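Long-range contacts in hypothetical Membrane Spanning Protein (Bacillus cereus, PDB 2FB5), which catalyses the condensation of two ATP molecules into cyclic di-AMP and is required for efficient spore formation: residues 28-32 with 46-50; 17-22 with 56-61; 69-74 with 98-102. One frame throughout, in Å; residues are numbered along the deposited sequence.

Contact 1. Residues 28-32 with 46-50; sequences ELSIM and KMEDI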
# COMPACT_ATOMS: atom_id res chain seq x y z
N GLU A 28 -18.92 -28.68 4.71
CA GLU A 28 -19.51 -29.86 4.09
C GLU A 28 -18.72 -31.14 4.40
O GLU A 28 -19.32 -32.19 4.65
CB GLU A 28 -19.64 -29.66 2.58
CG GLU A 28 -20.57 -30.65 1.89
CD GLU A 28 -22.04 -30.51 2.32
OE1 GLU A 28 -22.46 -29.42 2.77
OE2 GLU A 28 -22.77 -31.52 2.20
N LEU A 29 -17.39 -31.06 4.39
CA LEU A 29 -16.56 -32.21 4.75
C LEU A 29 -16.80 -32.65 6.19
O LEU A 29 -16.90 -33.85 6.48
CB LEU A 29 -15.06 -31.95 4.50
CG LEU A 29 -14.66 -31.94 3.02
CD1 LEU A 29 -13.29 -31.30 2.86
CD2 LEU A 29 -14.71 -33.34 2.38
N SER A 30 -16.89 -31.69 7.11
CA SER A 30 -17.13 -32.04 8.51
C SER A 30 -18.52 -32.67 8.68
O SER A 30 -18.66 -33.63 9.43
CB SER A 30 -16.93 -30.84 9.45
OG SER A 30 -18.05 -29.97 9.40
N ILE A 31 -19.52 -32.19 7.93
CA ILE A 31 -20.85 -32.80 7.91
C ILE A 31 -20.74 -34.27 7.47
O ILE A 31 -21.25 -35.18 8.13
CB ILE A 31 -21.83 -32.06 6.95
CG1 ILE A 31 -22.11 -30.62 7.42
CG2 ILE A 31 -23.17 -32.81 6.82
CD1 ILE A 31 -22.55 -30.52 8.86
N MET A 32 -20.05 -34.49 6.36
CA MET A 32 -19.85 -35.81 5.80
C MET A 32 -19.14 -36.73 6.82
O MET A 32 -19.51 -37.88 6.99
CB MET A 32 -19.02 -35.64 4.52
CG MET A 32 -18.77 -36.86 3.67
SD MET A 32 -17.84 -36.37 2.18
CE MET A 32 -18.70 -34.82 1.74
N LYS A 46 -23.36 -36.88 -1.33
CA LYS A 46 -22.80 -35.53 -1.15
C LYS A 46 -21.54 -35.25 -1.96
O LYS A 46 -21.03 -34.12 -1.94
CB LYS A 46 -22.50 -35.28 0.33
CG LYS A 46 -23.73 -35.24 1.22
CD LYS A 46 -24.61 -34.04 0.92
CE LYS A 46 -25.73 -33.92 1.94
NZ LYS A 46 -25.17 -33.96 3.33
N MET A 47 -21.05 -36.26 -2.68
CA MET A 47 -19.77 -36.15 -3.40
C MET A 47 -19.80 -35.14 -4.55
O MET A 47 -18.84 -34.38 -4.73
CB MET A 47 -19.31 -37.51 -3.90
CG MET A 47 -18.88 -38.47 -2.79
SD MET A 47 -17.42 -37.98 -1.83
CE MET A 47 -17.67 -39.09 -0.44
N GLU A 48 -20.88 -35.13 -5.32
CA GLU A 48 -21.08 -34.16 -6.40
C GLU A 48 -20.98 -32.73 -5.84
O GLU A 48 -20.23 -31.91 -6.37
CB GLU A 48 -22.44 -34.39 -7.07
CG GLU A 48 -23.01 -33.23 -7.89
CD GLU A 48 -24.54 -33.23 -7.94
OE1 GLU A 48 -25.18 -33.49 -6.89
OE2 GLU A 48 -25.10 -32.96 -9.03
N ASP A 49 -21.71 -32.46 -4.76
CA ASP A 49 -21.66 -31.16 -4.07
C ASP A 49 -20.23 -30.74 -3.70
O ASP A 49 -19.79 -29.65 -4.06
CB ASP A 49 -22.54 -31.18 -2.82
CG ASP A 49 -24.03 -31.25 -3.14
OD1 ASP A 49 -24.41 -31.00 -4.31
OD2 ASP A 49 -24.82 -31.55 -2.22
N ILE A 50 -19.51 -31.60 -2.98
CA ILE A 50 -18.15 -31.24 -2.56
C ILE A 50 -17.21 -31.04 -3.75
O ILE A 50 -16.40 -30.11 -3.74
CB ILE A 50 -17.57 -32.19 -1.46
CG1 ILE A 50 -16.20 -31.71 -0.98
CG2 ILE A 50 -17.48 -33.62 -1.95
CD1 ILE A 50 -16.24 -30.38 -0.26
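Glu28 OE2 meets Lys46 in a long salt bridge, 3.6 Å from NZ, near the turn of the antiparallel helical hairpin that helices 4-35 and 47-70 form. The two side chains cross at about a right angle, and the carboxylate lies beside the lysine's methylene chain as much as its ammonium group: OE2 comes even closer to Lys46 CD, at 3.4 Å. A bend at chi2 (65°) in Glu28 and bends at chi2 and chi4 in Lys46 bring the groups together. NZ also comes within 4.2 Å of Ile31 CG2, a methyl of the same helix. Asp49 OD2 stands 4.9 Å from Glu28 OE2, a pairing of like charges that the lysine may partly offset through its closer approach to Glu28.

Beside this polar edge runs an apolar one. Ile50 is buried and faces helix 4-35, presenting two branches to two partners. Its CD1 reaches Leu29 CG at 4.0 Å, while CG2 meets Met32 CE at 4.1 Å, both pairs of side chains crossing nearly perpendicularly. Met32 is extended as far as its sulfur, with CG trans to the backbone N (chi1 -175°), and turns only at chi3, which directs the methyl so that it touches both Ile50 CG2 and Lys46 CB. Met47 starts out pointing away from helix 4-35, yet a bend at chi2 returns its end to the interface, where its methyl CE rests 3.8 Å from Met32 SD.

Contact 2. Residues 17-22 with 56-61; sequences QTKQMI and NVQTLA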
# COMPACT_ATOMS: atom_id res chain seq x y z
N GLN A 17 -14.04 -13.81 -1.05
CA GLN A 17 -14.87 -14.83 -1.71
C GLN A 17 -14.20 -16.20 -1.78
O GLN A 17 -14.86 -17.22 -1.61
CB GLN A 17 -15.24 -14.39 -3.11
CG GLN A 17 -16.24 -13.25 -3.16
CD GLN A 17 -16.34 -12.70 -4.57
OE1 GLN A 17 -16.69 -13.42 -5.51
NE2 GLN A 17 -15.98 -11.43 -4.74
N THR A 18 -12.90 -16.22 -2.07
CA THR A 18 -12.15 -17.47 -2.11
C THR A 18 -12.15 -18.15 -0.73
O THR A 18 -12.45 -19.34 -0.62
CB THR A 18 -10.72 -17.24 -2.61
OG1 THR A 18 -10.77 -16.54 -3.85
CG2 THR A 18 -10.00 -18.57 -2.80
N LYS A 19 -11.87 -17.38 0.32
CA LYS A 19 -11.87 -17.89 1.69
C LYS A 19 -13.24 -18.44 2.07
O LYS A 19 -13.34 -19.49 2.71
CB LYS A 19 -11.46 -16.81 2.69
CG LYS A 19 -9.99 -16.39 2.65
CD LYS A 19 -9.81 -15.28 3.67
CE LYS A 19 -8.41 -14.80 3.77
NZ LYS A 19 -8.32 -13.69 4.78
N GLN A 20 -14.29 -17.73 1.67
CA GLN A 20 -15.66 -18.16 1.95
C GLN A 20 -16.02 -19.48 1.26
O GLN A 20 -16.69 -20.32 1.86
CB GLN A 20 -16.67 -17.07 1.58
CG GLN A 20 -16.62 -15.82 2.49
CD GLN A 20 -17.60 -14.73 2.04
OE1 GLN A 20 -17.93 -14.62 0.86
NE2 GLN A 20 -18.06 -13.92 3.00
N MET A 21 -15.57 -19.69 0.03
CA MET A 21 -15.81 -20.98 -0.62
C MET A 21 -15.03 -22.11 0.05
O MET A 21 -15.52 -23.22 0.13
CB MET A 21 -15.53 -20.98 -2.12
CG MET A 21 -16.13 -22.23 -2.82
SD MET A 21 -17.95 -22.35 -2.72
CE MET A 21 -18.27 -20.67 -3.35
N ILE A 22 -13.81 -21.81 0.50
CA ILE A 22 -13.02 -22.80 1.23
C ILE A 22 -13.75 -23.19 2.52
O ILE A 22 -13.81 -24.37 2.85
CB ILE A 22 -11.58 -22.29 1.53
CG1 ILE A 22 -10.79 -22.13 0.23
CG2 ILE A 22 -10.86 -23.23 2.53
CD1 ILE A 22 -9.37 -21.51 0.37
N ASN A 56 -15.36 -24.48 -7.42
CA ASN A 56 -15.57 -23.07 -7.09
C ASN A 56 -14.36 -22.45 -6.38
O ASN A 56 -14.00 -21.31 -6.67
CB ASN A 56 -16.82 -22.89 -6.23
CG ASN A 56 -18.12 -23.13 -7.00
OD1 ASN A 56 -18.13 -23.17 -8.23
ND2 ASN A 56 -19.22 -23.28 -6.27
N VAL A 57 -13.74 -23.17 -5.45
CA VAL A 57 -12.52 -22.68 -4.80
C VAL A 57 -11.48 -22.40 -5.88
O VAL A 57 -10.86 -21.35 -5.87
CB VAL A 57 -11.95 -23.68 -3.74
CG1 VAL A 57 -10.56 -23.24 -3.27
CG2 VAL A 57 -12.88 -23.80 -2.54
N GLN A 58 -11.31 -23.34 -6.80
CA GLN A 58 -10.30 -23.22 -7.86
C GLN A 58 -10.57 -22.00 -8.74
O GLN A 58 -9.66 -21.25 -9.06
CB GLN A 58 -10.17 -24.53 -8.67
CG GLN A 58 -9.20 -24.45 -9.84
CD GLN A 58 -8.08 -25.51 -9.81
OE1 GLN A 58 -8.32 -26.69 -9.54
NE2 GLN A 58 -6.85 -25.08 -10.11
N THR A 59 -11.83 -21.80 -9.11
CA THR A 59 -12.24 -20.68 -9.96
C THR A 59 -12.03 -19.34 -9.27
O THR A 59 -11.49 -18.41 -9.88
CB THR A 59 -13.71 -20.85 -10.38
OG1 THR A 59 -13.82 -22.06 -11.14
CG2 THR A 59 -14.16 -19.67 -11.25
N LEU A 60 -12.44 -19.24 -8.01
CA LEU A 60 -12.30 -18.00 -7.24
C LEU A 60 -10.83 -17.66 -7.04
O LEU A 60 -10.42 -16.51 -7.22
CB LEU A 60 -12.98 -18.15 -5.89
CG LEU A 60 -14.44 -17.68 -5.67
CD1 LEU A 60 -15.24 -17.47 -6.93
CD2 LEU A 60 -15.15 -18.69 -4.77
N ALA A 61 -10.03 -18.66 -6.67
CA ALA A 61 -8.60 -18.43 -6.42
C ALA A 61 -7.88 -17.95 -7.68
O ALA A 61 -7.04 -17.04 -7.62
CB ALA A 61 -7.94 -19.68 -5.88
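Asn56 opens the contact through its CB, which packs 3.5 Å from Met21 CG and also lies against the methionine's sulfur; the amide ND2 merely skirts the sulfur and terminal methyl. Met21 is bent at both chi2 and chi3, a hook that keeps SD and CE close over Asn56 and not stretched out along the helix.

One residue on, Val57 spreads its two methyls over two partners. CG2 touches Met21 CG at 3.6 Å, and CG1 sits 3.7 Å from Ile22 CG1, the isoleucine crossing it at about a right angle.

A turn later Leu60 points at helix 4-35. Its CD2 wedges in at 3.5 Å from Met21 CB and equally close to the carbonyl oxygen Gln17 O. The leucine torsions (chi1 -95°, chi2 18°) are away from the usual staggered values, so the exact placing of its two methyls is less certain. Nearer the backbone, Leu60 CB lies 3.4 Å from Thr18 OG1; that hydroxyl is hydrogen-bonded to Leu14 O in its own helix.

Ala61 finishes the row, its CB meeting Thr18 CG2 at 3.9 Å. With the short axes 8.7 Å apart and running at 168°, this is the close, nearly antiparallel side-by-side packing of a two-helix hairpin, here the long N-terminal hairpin of the cyclase.

Contact 3. Residues 69-74 with 98-102; sequences YLSPYT and VERNE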
# COMPACT_ATOMS: atom_id res chain seq x y z
N TYR A 69 -2.16 -10.14 -9.50
CA TYR A 69 -0.90 -10.10 -10.25
C TYR A 69 -0.91 -9.19 -11.49
O TYR A 69 0.13 -8.67 -11.88
CB TYR A 69 -0.48 -11.50 -10.69
CG TYR A 69 -0.10 -12.44 -9.56
CD1 TYR A 69 0.47 -11.96 -8.38
CD2 TYR A 69 -0.29 -13.81 -9.70
CE1 TYR A 69 0.82 -12.84 -7.34
CE2 TYR A 69 0.05 -14.69 -8.68
CZ TYR A 69 0.61 -14.20 -7.51
OH TYR A 69 0.95 -15.09 -6.50
N LEU A 70 -2.09 -9.03 -12.11
CA LEU A 70 -2.17 -8.31 -13.37
C LEU A 70 -2.81 -6.91 -13.31
O LEU A 70 -2.49 -6.06 -14.14
CB LEU A 70 -2.87 -9.15 -14.47
CG LEU A 70 -2.25 -10.49 -14.88
CD1 LEU A 70 -2.93 -11.05 -16.15
CD2 LEU A 70 -0.73 -10.40 -15.10
N SER A 71 -3.68 -6.65 -12.33
CA SER A 71 -4.41 -5.37 -12.33
C SER A 71 -3.52 -4.11 -12.33
O SER A 71 -3.92 -3.11 -12.90
CB SER A 71 -5.49 -5.29 -11.24
OG SER A 71 -4.89 -5.19 -9.97
N PRO A 72 -2.34 -4.15 -11.67
CA PRO A 72 -1.48 -2.97 -11.74
C PRO A 72 -0.83 -2.75 -13.11
O PRO A 72 -0.26 -1.67 -13.35
CB PRO A 72 -0.38 -3.27 -10.71
CG PRO A 72 -0.91 -4.37 -9.87
CD PRO A 72 -1.76 -5.17 -10.77
N TYR A 73 -0.91 -3.75 -13.99
CA TYR A 73 -0.12 -3.73 -15.22
C TYR A 73 -0.93 -3.76 -16.50
O TYR A 73 -0.41 -3.44 -17.58
CB TYR A 73 0.90 -4.87 -15.20
CG TYR A 73 1.74 -4.83 -13.96
CD1 TYR A 73 2.71 -3.85 -13.80
CD2 TYR A 73 1.56 -5.76 -12.94
CE1 TYR A 73 3.48 -3.79 -12.67
CE2 TYR A 73 2.33 -5.71 -11.78
CZ TYR A 73 3.28 -4.72 -11.66
OH TYR A 73 4.04 -4.65 -10.54
N THR A 74 -2.21 -4.11 -16.39
CA THR A 74 -3.08 -4.09 -17.54
C THR A 74 -4.50 -3.79 -17.11
O THR A 74 -4.89 -4.10 -15.99
CB THR A 74 -3.01 -5.42 -18.37
OG1 THR A 74 -3.98 -5.37 -19.42
CG2 THR A 74 -3.29 -6.66 -17.48
N VAL A 98 2.33 -11.36 -20.28
CA VAL A 98 1.90 -10.04 -19.83
C VAL A 98 3.07 -9.36 -19.14
O VAL A 98 3.52 -9.80 -18.09
CB VAL A 98 0.68 -10.10 -18.90
CG1 VAL A 98 0.22 -8.68 -18.58
CG2 VAL A 98 -0.43 -10.91 -19.56
N GLU A 99 3.58 -8.30 -19.77
CA GLU A 99 4.65 -7.49 -19.21
C GLU A 99 4.19 -6.87 -17.90
O GLU A 99 3.07 -6.34 -17.80
CB GLU A 99 5.07 -6.38 -20.18
CG GLU A 99 6.36 -5.68 -19.77
CD GLU A 99 6.90 -4.73 -20.84
OE1 GLU A 99 6.80 -5.06 -22.04
OE2 GLU A 99 7.41 -3.66 -20.47
N ARG A 100 5.06 -6.96 -16.90
CA ARG A 100 4.74 -6.39 -15.59
C ARG A 100 5.70 -5.23 -15.29
O ARG A 100 5.76 -4.28 -16.08
CB ARG A 100 4.62 -7.49 -14.49
CG ARG A 100 3.37 -8.38 -14.71
CD ARG A 100 3.25 -9.58 -13.76
NE ARG A 100 2.75 -9.24 -12.42
CZ ARG A 100 3.47 -9.37 -11.30
NH1 ARG A 100 4.71 -9.83 -11.35
NH2 ARG A 100 2.94 -9.06 -10.13
N ASN A 101 6.45 -5.27 -14.19
CA ASN A 101 7.33 -4.14 -13.87
C ASN A 101 8.63 -4.09 -14.69
O ASN A 101 9.20 -3.02 -14.89
CB ASN A 101 7.64 -4.07 -12.36
CG ASN A 101 8.41 -2.79 -11.98
OD1 ASN A 101 7.93 -1.69 -12.24
ND2 ASN A 101 9.61 -2.94 -11.41
N GLU A 102 9.08 -5.24 -15.18
CA GLU A 102 10.35 -5.31 -15.89
C GLU A 102 10.19 -5.40 -17.41
O GLU A 102 9.32 -6.13 -17.92
CB GLU A 102 11.20 -6.48 -15.36
CG GLU A 102 11.47 -6.37 -13.87
CD GLU A 102 12.03 -7.64 -13.24
OE1 GLU A 102 12.42 -8.59 -13.97
OE2 GLU A 102 12.08 -7.68 -12.00
O HOH W 1 1.18 -4.96 -19.17
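Arg100 NE donates to Tyr69 O, the backbone carbonyl oxygen near the C-terminal end of helix 47-70, in a short, fairly straight bond of 2.7 Å with an N-H...O angle of 163°. NH2 adds a weak second bond to the same oxygen at 3.3 Å. The oxygen sits at the guanidinium edge, near its plane, while the NE donor is tilted from the plane of the carbonyl. A bend at chi3 (79°) turns the planar head toward the helix end, where the partial negative charge of a helix C-terminus would probably favour a cation. NH1 is held separately by Asp179 O, so two carbonyls fix the head's rotation.

A water ties the backbones a little further along: it donates to Tyr73 O and to Glu99 O, at 2.7 Å each. The Glu99 carboxylate turns elsewhere, forming a salt bridge with Lys141.

These bonds dock the end of the N-terminal helical hairpin onto the nucleotide-binding domain of the DisA type, at the loop leaving strand 94-98, which lies in the middle of its mixed sheet.

Around them packs Tyr73. Arg100 CB sits over the centre of its ring in a CH-pi contact, 3.8 Å from the centroid, while Pro72 CB covers the opposite face nearer the rim. Ring and guanidinium planes are 73° apart, so the head does not stack, although NE passes 3.6 Å from Tyr73 CE2. Asn101 N approaches Tyr73 CE1 obliquely, also at 3.6 Å.

Deeper in, Leu70 CD2 meets Val98 CG1 at 4.0 Å. The same valine methyl faces Thr74 CG2, whose hydroxyl OG1 is bound by Asn142 O and Ser76 N.

Contacts 1 and 2 join the same pair of helices, 4-35 and 47-70, at points whose centres are 16 Å apart, contact 1 toward the hairpin's turn. Contact 2 is a surface contact built almost wholly from apolar and methylene packing; contact 1, partly buried, adds a long salt bridge beside buried Met32 and Ile50. Contact 3 lies about 38 Å from contact 1, centre to centre, on the opposite side of the chain's centre. There helix 47-70 ends against the cyclase domain, four of eight touching residues are buried, and directed hydrogen bonds, a water and an aromatic ring take over. Helix 47-70 thus serves all three.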